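Local coordinates for protein UDP-glucose 4-epimerase (PDB 7K3P) that probably interconverts UDP-glucose and UDP-galactose, and their N-acetylated counterparts, by epimerisation at C4 of the sugar with a bound NAD cofactor, at residues E70-D75 with T115-N120; I91-A96 with N131-S136. The protein carries 2 engineered substitutions. All blocks are in the same frame, centred on the assembly; numbering follows the deposited sequence.

Interaction 1: E70-D75 with T115-N120; sequences EQDLSD and TVNTTN. With NAD (nicotinamide-adenine-dinucleotide), chain C.
Leu73 and Ser74 touch Asn117 by van der Waals contact, without a direct hydrogen bond between the segments. The amide of Asn117, its CG anti to the carbonyl carbon (chi1 -76°), reaches from helix 107-127 to the loop backbone: OD1 lies 3.3 Å from Ser74 CA, while ND2 is 3.9 Å from Leu73 CB. Polar linkage is left to one water, which donates to Leu73 O at 2.8 Å and to Asn117 O, and accepts from Asn120 ND2, thus tying one loop carbonyl to two helix residues.

Within the loop, Asp72 OD1 takes the backbone N of Ser74 at 2.8 Å; the bond is nearly straight and meets OD1 on its anti side, somewhat out of the carboxylate plane. This is an Asx turn, set inside a type I turn from Asp72 to Asp75.

The same OD1 accepts from NAD N6A at 3.0 Å in a bent bond of 135°, whereas Leu73 N donates to NAD N1A at 3.0 Å almost straight, at 174°. Asn117 ND2 stands 3.3 Å from NAD N6A, two donors in close contact and not a hydrogen bond. An acidic side chain and the next backbone amide together read the adenine edge, the recognition seen in the adenine pocket of Rossmann-fold short-chain dehydrogenase/reductase enzymes.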
loop_
_atom_site.group_PDB
_atom_site.type_symbol
_atom_site.label_atom_id
_atom_site.label_comp_id
_atom_site.label_asym_id
_atom_site.label_seq_id
_atom_site.Cartn_x
_atom_site.Cartn_y
_atom_site.Cartn_z
ATOM N N GLU A 70 12.419 8.277 23.028
ATOM C CA GLU A 70 10.985 8.540 23.082
ATOM C C GLU A 70 10.599 9.421 21.894
ATOM O O GLU A 70 10.535 10.648 22.012
ATOM C CB GLU A 70 10.577 9.193 24.408
ATOM C CG GLU A 70 9.064 9.419 24.532
ATOM C CD GLU A 70 8.653 9.995 25.878
ATOM O OE1 GLU A 70 9.534 10.190 26.740
ATOM O OE2 GLU A 70 7.446 10.250 26.076
ATOM N N GLN A 71 10.349 8.772 20.755
ATOM C CA GLN A 71 10.152 9.435 19.470
ATOM C C GLN A 71 9.010 8.805 18.692
ATOM O O GLN A 71 8.818 7.577 18.720
ATOM C CB GLN A 71 11.400 9.274 18.609
ATOM C CG GLN A 71 12.653 9.816 19.223
ATOM C CD GLN A 71 13.633 10.239 18.166
ATOM O OE1 GLN A 71 13.335 10.159 16.965
ATOM N NE2 GLN A 71 14.812 10.704 18.594
ATOM N N ASP A 72 8.299 9.634 17.941
ATOM C CA ASP A 72 7.201 9.155 17.124
ATOM C C ASP A 72 7.668 8.969 15.677
ATOM O O ASP A 72 8.312 9.847 15.096
ATOM C CB ASP A 72 6.032 10.130 17.197
ATOM C CG ASP A 72 4.735 9.506 16.747
ATOM O OD1 ASP A 72 4.722 8.918 15.648
ATOM O OD2 ASP A 72 3.745 9.593 17.500
ATOM N N LEU A 73 7.358 7.810 15.110
ATOM C CA LEU A 73 7.711 7.500 13.725
ATOM C C LEU A 73 7.037 8.434 12.714
ATOM O O LEU A 73 7.457 8.487 11.559
ATOM C CB LEU A 73 7.352 6.039 13.398
ATOM C CG LEU A 73 8.191 4.979 14.120
ATOM C CD1 LEU A 73 7.598 3.581 13.907
ATOM C CD2 LEU A 73 9.648 5.043 13.620
ATOM N N SER A 74 5.985 9.145 13.123
ATOM C CA SER A 74 5.327 10.084 12.191
ATOM C C SER A 74 6.118 11.390 12.012
ATOM O O SER A 74 5.849 12.162 11.088
ATOM C CB SER A 74 3.893 10.395 12.629
ATOM O OG SER A 74 3.904 11.084 13.863
ATOM N N ASP A 75 7.089 11.639 12.888
ATOM C CA ASP A 75 7.995 12.791 12.719
ATOM C C ASP A 75 9.135 12.327 11.823
ATOM O O ASP A 75 10.164 11.822 12.323
ATOM C CB ASP A 75 8.511 13.264 14.096
ATOM C CG ASP A 75 9.714 14.212 14.000
ATOM O OD1 ASP A 75 9.977 14.752 12.907
ATOM O OD2 ASP A 75 10.424 14.394 15.024
ATOM N N THR A 115 1.343 1.656 7.381
ATOM C CA THR A 115 1.934 1.765 6.045
ATOM C C THR A 115 2.774 3.028 5.809
ATOM O O THR A 115 3.881 2.966 5.258
ATOM C CB THR A 115 0.835 1.710 4.981
ATOM O OG1 THR A 115 -0.061 0.622 5.287
ATOM C CG2 THR A 115 1.432 1.525 3.614
ATOM N N VAL A 116 2.243 4.182 6.196
ATOM C CA VAL A 116 2.954 5.438 5.959
ATOM C C VAL A 116 4.228 5.537 6.799
ATOM O O VAL A 116 5.296 5.824 6.269
ATOM C CB VAL A 116 2.042 6.663 6.190
ATOM C CG1 VAL A 116 2.867 7.940 6.315
ATOM C CG2 VAL A 116 1.043 6.793 5.044
ATOM N N ASN A 117 4.115 5.313 8.102
ATOM C CA ASN A 117 5.280 5.411 8.975
ATOM C C ASN A 117 6.331 4.393 8.578
ATOM O O ASN A 117 7.538 4.666 8.622
ATOM C CB ASN A 117 4.889 5.217 10.447
ATOM C CG ASN A 117 4.220 6.446 11.027
ATOM O OD1 ASN A 117 4.244 7.489 10.404
ATOM N ND2 ASN A 117 3.618 6.324 12.213
ATOM N N THR A 118 5.868 3.212 8.188
ATOM C CA THR A 118 6.799 2.156 7.790
ATOM C C THR A 118 7.502 2.525 6.501
ATOM O O THR A 118 8.690 2.252 6.330
ATOM C CB THR A 118 6.094 0.779 7.687
ATOM O OG1 THR A 118 5.619 0.411 8.988
ATOM C CG2 THR A 118 7.078 -0.291 7.200
ATOM N N THR A 119 6.783 3.173 5.587
ATOM C CA THR A 119 7.391 3.566 4.321
ATOM C C THR A 119 8.526 4.575 4.542
ATOM O O THR A 119 9.621 4.443 3.973
ATOM C CB THR A 119 6.350 4.141 3.337
ATOM O OG1 THR A 119 5.337 3.157 3.117
ATOM C CG2 THR A 119 6.997 4.508 2.017
ATOM N N ASN A 120 8.281 5.596 5.350
ATOM C CA ASN A 120 9.361 6.535 5.632
ATOM C C ASN A 120 10.545 5.824 6.300
ATOM O O ASN A 120 11.705 6.110 6.006
ATOM C CB ASN A 120 8.890 7.661 6.533
ATOM C CG ASN A 120 10.042 8.547 6.956
ATOM O OD1 ASN A 120 10.605 9.259 6.128
ATOM N ND2 ASN A 120 10.429 8.469 8.229
HETATM P PA NAD C . 1.969 -3.229 21.013
HETATM O O1A NAD C . 0.899 -2.170 20.905
HETATM O O2A NAD C . 2.112 -3.702 22.432
HETATM O O5B NAD C . 3.372 -2.661 20.570
HETATM C C5B NAD C . 3.394 -1.572 19.693
HETATM C C4B NAD C . 4.389 -0.585 20.162
HETATM O O4B NAD C . 4.714 0.340 19.164
HETATM C C3B NAD C . 3.852 0.214 21.390
HETATM O O3B NAD C . 4.711 0.242 22.593
HETATM C C2B NAD C . 3.471 1.583 20.777
HETATM O O2B NAD C . 3.558 2.616 21.663
HETATM C C1B NAD C . 4.486 1.654 19.682
HETATM N N9A NAD C . 4.101 2.592 18.616
HETATM C C8A NAD C . 2.952 2.583 17.909
HETATM N N7A NAD C . 2.933 3.600 17.034
HETATM C C5A NAD C . 4.072 4.295 17.146
HETATM C C6A NAD C . 4.596 5.436 16.515
HETATM N N6A NAD C . 3.842 6.093 15.474
HETATM N N1A NAD C . 5.816 5.895 16.859
HETATM C C2A NAD C . 6.550 5.306 17.819
HETATM N N3A NAD C . 6.067 4.199 18.474
HETATM C C4A NAD C . 4.847 3.677 18.159
HETATM O O3 NAD C . 1.568 -4.421 20.040
HETATM P PN NAD C . 2.270 -5.834 20.051
HETATM O O1N NAD C . 3.542 -5.793 20.878
HETATM O O2N NAD C . 1.298 -6.818 20.628
HETATM O O5D NAD C . 2.603 -6.214 18.553
HETATM C C5D NAD C . 3.743 -5.638 17.958
HETATM C C4D NAD C . 3.822 -5.967 16.476
HETATM O O4D NAD C . 3.602 -7.341 16.243
HETATM C C3D NAD C . 2.891 -5.139 15.597
HETATM O O3D NAD C . 3.528 -4.819 14.427
HETATM C C2D NAD C . 1.783 -6.039 15.245
HETATM O O2D NAD C . 1.154 -5.725 14.058
HETATM C C1D NAD C . 2.502 -7.414 15.258
HETATM N N1N NAD C . 1.584 -8.621 15.501
HETATM C C2N NAD C . 1.048 -8.722 16.770
HETATM C C3N NAD C . 0.211 -9.793 17.067
HETATM C C7N NAD C . -0.381 -9.915 18.447
HETATM O O7N NAD C . -0.168 -9.082 19.315
HETATM N N7N NAD C . -1.220 -11.030 18.736
HETATM C C4N NAD C . -0.062 -10.739 16.097
HETATM C C5N NAD C . 0.479 -10.628 14.836
HETATM C C6N NAD C . 1.320 -9.553 14.519
HETATM O O HOH W 1 8.966 6.795 9.936
#

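Interaction 2: I91-A96 with N131-S136; sequences IVHFAA and NKFIFS. With NAD (nicotinamide-adenine-dinucleotide), chain C.
His93 and Ile134 share the shortest bond of this strand pair, His93 N to Ile134 O at 2.7 Å. Next comes Ile134 N to Ile91 O at 2.8 Å, almost straight, and then Ile91 N to Lys132 O. With strand directions 13° apart, this is regular parallel pairing. It weakens at the C-terminal end, where Ser136 N reaches His93 O in a weak bond of 3.3 Å. The Ser136 hydroxyl is hydrogen-bonded to His255 NE2 and also sits 3.2 Å from Phe94 CD1, obliquely to that ring.

Beyond the strand, the chain of Phe94 turns toward the cofactor: its carbonyl oxygen accepts from NAD O3D at 2.8 Å, and NAD C4D lies at the edge of its ring. Ala95 CA approaches O4B of the adenine ribose, and Ala96 CB approaches O3D of the nicotinamide ribose.

On the sheet face bearing Ile91, His93, Phe133 and Phe135, packing is largely aromatic. Ile91 CG2 rests over one face of Phe133 in a CH-pi contact, 3.9 Å from the ring centroid. The Phe133 ring also meets His93 obliquely, the planes at 83°. Phe135 meets the imidazole rim to rim, with His93 CD2 3.7 Å from Phe135 CD1. His93 CG lies anti to its backbone N (chi1 180°), extending the imidazole beside both phenyl rings; ND1 bonds to Ser22 OG and NE2 to helix 107-127, which fixes the ring's rotation. Val92 and Ile134 occupy the other face, where helix 248-261 packs.

The chemistry therefore changes along the pair: regular amide bonding and apolar packing hold the Rossmann core, while at the C-terminal ends of the strands the pairing weakens, and just beyond strand 90-93 the carbonyl of Phe94 accepts from the nicotinamide ribose.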
loop_
_atom_site.group_PDB
_atom_site.type_symbol
_atom_site.label_atom_id
_atom_site.label_comp_id
_atom_site.label_asym_id
_atom_site.label_seq_id
_atom_site.Cartn_x
_atom_site.Cartn_y
_atom_site.Cartn_z
ATOM N N ILE A 91 17.340 -2.989 12.124
ATOM C CA ILE A 91 16.122 -2.580 12.802
ATOM C C ILE A 91 15.177 -3.781 12.885
ATOM O O ILE A 91 15.063 -4.565 11.939
ATOM C CB ILE A 91 15.426 -1.396 12.082
ATOM C CG1 ILE A 91 14.119 -1.023 12.783
ATOM C CG2 ILE A 91 15.128 -1.725 10.622
ATOM C CD1 ILE A 91 13.475 0.219 12.169
ATOM N N VAL A 92 14.537 -3.913 14.037
ATOM C CA VAL A 92 13.474 -4.863 14.262
ATOM C C VAL A 92 12.248 -4.010 14.506
ATOM O O VAL A 92 12.161 -3.307 15.524
ATOM C CB VAL A 92 13.761 -5.743 15.483
ATOM C CG1 VAL A 92 12.622 -6.726 15.700
ATOM C CG2 VAL A 92 15.103 -6.500 15.288
ATOM N N HIS A 93 11.306 -4.058 13.560
ATOM C CA HIS A 93 10.206 -3.087 13.508
ATOM C C HIS A 93 8.853 -3.634 14.019
ATOM O O HIS A 93 8.118 -4.294 13.274
ATOM C CB HIS A 93 10.075 -2.575 12.064
ATOM C CG HIS A 93 8.980 -1.574 11.856
ATOM N ND1 HIS A 93 8.661 -0.601 12.807
ATOM C CD2 HIS A 93 8.128 -1.375 10.828
ATOM C CE1 HIS A 93 7.666 0.129 12.353
ATOM N NE2 HIS A 93 7.316 -0.308 11.153
ATOM N N PHE A 94 8.530 -3.352 15.278
ATOM C CA PHE A 94 7.279 -3.787 15.902
ATOM C C PHE A 94 6.189 -2.704 15.899
ATOM O O PHE A 94 4.997 -3.020 16.028
ATOM C CB PHE A 94 7.501 -4.134 17.378
ATOM C CG PHE A 94 8.315 -5.377 17.615
ATOM C CD1 PHE A 94 7.747 -6.642 17.478
ATOM C CD2 PHE A 94 9.635 -5.279 18.025
ATOM C CE1 PHE A 94 8.503 -7.789 17.715
ATOM C CE2 PHE A 94 10.400 -6.414 18.260
ATOM C CZ PHE A 94 9.833 -7.673 18.114
ATOM N N ALA A 95 6.597 -1.434 15.852
ATOM C CA ALA A 95 5.657 -0.318 16.027
ATOM C C ALA A 95 4.544 -0.350 14.980
ATOM O O ALA A 95 4.804 -0.396 13.773
ATOM C CB ALA A 95 6.396 1.030 15.981
ATOM N N ALA A 96 3.302 -0.324 15.453
ATOM C CA ALA A 96 2.142 -0.334 14.577
ATOM C C ALA A 96 0.887 -0.208 15.426
ATOM O O ALA A 96 0.961 -0.323 16.649
ATOM C CB ALA A 96 2.101 -1.646 13.780
ATOM N N ASN A 131 20.824 -2.059 6.592
ATOM C CA ASN A 131 20.625 -3.014 5.511
ATOM C C ASN A 131 20.048 -4.361 5.948
ATOM O O ASN A 131 19.977 -5.305 5.164
ATOM C CB ASN A 131 21.918 -3.179 4.707
ATOM C CG ASN A 131 22.049 -2.125 3.621
ATOM O OD1 ASN A 131 21.067 -1.789 2.955
ATOM N ND2 ASN A 131 23.259 -1.595 3.438
ATOM N N LYS A 132 19.651 -4.439 7.209
ATOM C CA LYS A 132 18.883 -5.575 7.704
ATOM C C LYS A 132 17.612 -5.057 8.379
ATOM O O LYS A 132 17.679 -4.286 9.341
ATOM C CB LYS A 132 19.721 -6.415 8.676
ATOM C CG LYS A 132 20.912 -7.118 7.982
ATOM C CD LYS A 132 21.898 -7.675 8.992
ATOM C CE LYS A 132 23.096 -8.296 8.266
ATOM N NZ LYS A 132 24.057 -8.847 9.246
ATOM N N PHE A 133 16.460 -5.480 7.865
ATOM C CA PHE A 133 15.169 -4.986 8.349
ATOM C C PHE A 133 14.278 -6.171 8.745
ATOM O O PHE A 133 13.872 -6.946 7.883
ATOM C CB PHE A 133 14.504 -4.171 7.226
ATOM C CG PHE A 133 13.352 -3.311 7.681
ATOM C CD1 PHE A 133 12.185 -3.879 8.177
ATOM C CD2 PHE A 133 13.432 -1.925 7.583
ATOM C CE1 PHE A 133 11.111 -3.074 8.590
ATOM C CE2 PHE A 133 12.379 -1.114 7.992
ATOM C CZ PHE A 133 11.213 -1.686 8.496
ATOM N N ILE A 134 13.990 -6.332 10.035
ATOM C CA ILE A 134 13.080 -7.397 10.442
ATOM C C ILE A 134 11.697 -6.775 10.673
ATOM O O ILE A 134 11.543 -5.864 11.504
ATOM C CB ILE A 134 13.615 -8.211 11.656
ATOM C CG1 ILE A 134 14.886 -8.989 11.258
ATOM C CG2 ILE A 134 12.568 -9.213 12.137
ATOM C CD1 ILE A 134 16.146 -8.264 11.551
ATOM N N PHE A 135 10.705 -7.230 9.903
ATOM C CA PHE A 135 9.362 -6.630 9.946
ATOM C C PHE A 135 8.339 -7.581 10.556
ATOM O O PHE A 135 8.148 -8.706 10.064
ATOM C CB PHE A 135 8.934 -6.231 8.536
ATOM C CG PHE A 135 7.563 -5.598 8.461
ATOM C CD1 PHE A 135 7.203 -4.578 9.336
ATOM C CD2 PHE A 135 6.655 -5.996 7.480
ATOM C CE1 PHE A 135 5.930 -3.981 9.259
ATOM C CE2 PHE A 135 5.390 -5.407 7.384
ATOM C CZ PHE A 135 5.031 -4.390 8.277
ATOM N N SER A 136 7.695 -7.138 11.636
ATOM C CA SER A 136 6.576 -7.864 12.207
ATOM C C SER A 136 5.348 -7.649 11.327
ATOM O O SER A 136 4.671 -6.609 11.439
ATOM C CB SER A 136 6.260 -7.356 13.607
ATOM O OG SER A 136 7.397 -7.405 14.431
HETATM P PA NAD C . 1.969 -3.229 21.013
HETATM O O1A NAD C . 0.899 -2.170 20.905
HETATM O O2A NAD C . 2.112 -3.702 22.432
HETATM O O5B NAD C . 3.372 -2.661 20.570
HETATM C C5B NAD C . 3.394 -1.572 19.693
HETATM C C4B NAD C . 4.389 -0.585 20.162
HETATM O O4B NAD C . 4.714 0.340 19.164
HETATM C C3B NAD C . 3.852 0.214 21.390
HETATM O O3B NAD C . 4.711 0.242 22.593
HETATM C C2B NAD C . 3.471 1.583 20.777
HETATM O O2B NAD C . 3.558 2.616 21.663
HETATM C C1B NAD C . 4.486 1.654 19.682
HETATM N N9A NAD C . 4.101 2.592 18.616
HETATM C C8A NAD C . 2.952 2.583 17.909
HETATM N N7A NAD C . 2.933 3.600 17.034
HETATM C C5A NAD C . 4.072 4.295 17.146
HETATM C C6A NAD C . 4.596 5.436 16.515
HETATM N N6A NAD C . 3.842 6.093 15.474
HETATM N N1A NAD C . 5.816 5.895 16.859
HETATM C C2A NAD C . 6.550 5.306 17.819
HETATM N N3A NAD C . 6.067 4.199 18.474
HETATM C C4A NAD C . 4.847 3.677 18.159
HETATM O O3 NAD C . 1.568 -4.421 20.040
HETATM P PN NAD C . 2.270 -5.834 20.051
HETATM O O1N NAD C . 3.542 -5.793 20.878
HETATM O O2N NAD C . 1.298 -6.818 20.628
HETATM O O5D NAD C . 2.603 -6.214 18.553
HETATM C C5D NAD C . 3.743 -5.638 17.958
HETATM C C4D NAD C . 3.822 -5.967 16.476
HETATM O O4D NAD C . 3.602 -7.341 16.243
HETATM C C3D NAD C . 2.891 -5.139 15.597
HETATM O O3D NAD C . 3.528 -4.819 14.427
HETATM C C2D NAD C . 1.783 -6.039 15.245
HETATM O O2D NAD C . 1.154 -5.725 14.058
HETATM C C1D NAD C . 2.502 -7.414 15.258
HETATM N N1N NAD C . 1.584 -8.621 15.501
HETATM C C2N NAD C . 1.048 -8.722 16.770
HETATM C C3N NAD C . 0.211 -9.793 17.067
HETATM C C7N NAD C . -0.381 -9.915 18.447
HETATM O O7N NAD C . -0.168 -9.082 19.315
HETATM N N7N NAD C . -1.220 -11.030 18.736
HETATM C C4N NAD C . -0.062 -10.739 16.097
HETATM C C5N NAD C . 0.479 -10.628 14.836
HETATM C C6N NAD C . 1.320 -9.553 14.519
#

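Both interactions belong to the NAD-binding Rossmann domain and touch the same cofactor from different places. Interaction 2 is deep core: adjacent central strands joined by backbone bonds, with 426 Å² buried between the segments. Interaction 1 buries 176 Å² between a loop and a helix; it is mostly buried but nearer the periphery, about 18 Å from the centre of the chain, with an exposed rim at Ser74, and relies on water and the adenine. Helix 107-127, which supplies 115-120, runs between the two strands of interaction 2 in the chain and packs on the face bearing His93. The contacts meet directly: Thr118 OG1 and His93 NE2 are hydrogen-bonded at 2.8 Å, and Leu73 CD1 packs 3.5 Å from Ala95 CB.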